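Local coordinates for protein flavodoxin (Aquifex aeolicus, PDB 2ARK) that binds FMN as a redox cofactor and probably serves as a low-potential electron donor to redox enzymes, at the interface of chains A and B. Residues are numbered along the deposited sequence; one frame, centred on the assembly and turned at random. Chains: chain A/B, Flavodoxin.

The interface of chains A and B. Residues chain A 100-101, 140; chain B 100-101, 140.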
loop_
_atom_site.group_PDB
_atom_site.type_symbol
_atom_site.label_atom_id
_atom_site.label_comp_id
_atom_site.label_asym_id
_atom_site.label_seq_id
_atom_site.Cartn_x
_atom_site.Cartn_y
_atom_site.Cartn_z
ATOM N N TRP A 100 -17.178 -5.376 -5.181
ATOM C CA TRP A 100 -16.125 -4.904 -6.082
ATOM C C TRP A 100 -15.921 -3.425 -5.842
ATOM O O TRP A 100 -16.898 -2.650 -5.744
ATOM C CB TRP A 100 -16.485 -5.189 -7.555
ATOM C CG TRP A 100 -16.632 -6.624 -7.756
ATOM C CD1 TRP A 100 -17.804 -7.337 -7.812
ATOM C CD2 TRP A 100 -15.568 -7.582 -7.812
ATOM N NE1 TRP A 100 -17.527 -8.688 -7.938
ATOM C CE2 TRP A 100 -16.163 -8.864 -7.939
ATOM C CE3 TRP A 100 -14.166 -7.482 -7.788
ATOM C CZ2 TRP A 100 -15.400 -10.041 -8.048
ATOM C CZ3 TRP A 100 -13.402 -8.668 -7.892
ATOM C CH2 TRP A 100 -14.028 -9.921 -8.026
ATOM N N GLY A 101 -14.654 -3.043 -5.735
ATOM C CA GLY A 101 -14.272 -1.687 -5.349
ATOM C C GLY A 101 -14.281 -1.517 -3.832
ATOM O O GLY A 101 -14.125 -0.409 -3.321
ATOM N N VAL A 140 -9.221 -12.708 -5.271
ATOM C CA VAL A 140 -10.202 -11.793 -4.665
ATOM C C VAL A 140 -11.601 -12.058 -5.286
ATOM O O VAL A 140 -11.709 -12.396 -6.477
ATOM C CB VAL A 140 -9.777 -10.270 -4.826
ATOM C CG1 VAL A 140 -8.455 -9.962 -4.066
ATOM C CG2 VAL A 140 -9.642 -9.866 -6.334
ATOM N N TRP B 100 -10.918 -7.472 -13.392
ATOM C CA TRP B 100 -11.173 -7.582 -11.973
ATOM C C TRP B 100 -10.102 -8.479 -11.309
ATOM O O TRP B 100 -9.699 -9.500 -11.871
ATOM C CB TRP B 100 -12.590 -8.092 -11.760
ATOM C CG TRP B 100 -13.590 -7.086 -12.222
ATOM C CD1 TRP B 100 -14.416 -7.189 -13.314
ATOM C CD2 TRP B 100 -13.874 -5.806 -11.618
ATOM N NE1 TRP B 100 -15.191 -6.047 -13.426
ATOM C CE2 TRP B 100 -14.884 -5.188 -12.396
ATOM C CE3 TRP B 100 -13.367 -5.118 -10.496
ATOM C CZ2 TRP B 100 -15.405 -3.908 -12.088
ATOM C CZ3 TRP B 100 -13.886 -3.829 -10.189
ATOM C CH2 TRP B 100 -14.900 -3.251 -10.989
ATOM N N GLY B 101 -9.629 -8.048 -10.139
ATOM C CA GLY B 101 -8.490 -8.670 -9.465
ATOM C C GLY B 101 -7.168 -8.317 -10.129
ATOM O O GLY B 101 -6.143 -8.982 -9.913
ATOM N N VAL B 140 -13.424 2.269 -9.484
ATOM C CA VAL B 140 -12.675 1.271 -10.224
ATOM C C VAL B 140 -13.580 0.523 -11.188
ATOM O O VAL B 140 -14.762 0.298 -10.893
ATOM C CB VAL B 140 -11.858 0.314 -9.295
ATOM C CG1 VAL B 140 -10.783 1.068 -8.623
ATOM C CG2 VAL B 140 -12.739 -0.404 -8.249
#
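A:Trp100 and B:Trp100, which meet across the two-fold, have extended backbones, and each is followed by a glycine turned to positive phi, A:Gly101 and B:Gly101. They belong to the glycine-rich loop between strand 90-97 and helix 104-117 of the flavodoxin fold, a loop that in this family usually lies beside the FMN isoalloxazine. Loop therefore meets loop here, with the start of strand 139-142 of each chain at the flank. This patch is part of a two-fold interface of the deposited assembly, which may or may not be the biological one.

The indoles touch through their benzo rims: A:Trp100 CE3 is 3.7 Å from B:Trp100 CE3. Their planes are inclined by roughly 50°, so this is not a parallel stack. A:Trp100 CD2 sits 4.1 Å above the plane of B:Trp100, displaced toward the rim. The two rings run past each other in opposite directions, the outer corner of each reaching back to the root of the other: A:Trp100 CB lies 3.9 Å from B:Trp100 CZ3, with a matching contact from B:Trp100 CB to A:Trp100 CZ3. Both side chains place CG opposite the carbonyl carbon (chi1 -61° in A:Trp100), and chi2, 100° in the same residue, presents the CE3-CZ3 rim to the partner while the pyrrole nitrogens NE1 stay well apart.

Beside the tryptophan pair, A:Val140 CG2 touches the alpha carbon of B:Gly101 at 3.5 Å, and B:Val140 CG2 meets A:Gly101 CA in the twin contact. In both valines it is the methyl held between backbone N and carbonyl carbon that reaches across, while CG1 takes the place opposite the carbonyl. With no side chain on the glycine, the methyl comes directly against its main chain. Each valine also flanks its own tryptophan: B:Trp100 CZ3 is 4.1 Å from B:Val140 CG2, which joins indole and methyl into one apolar surface.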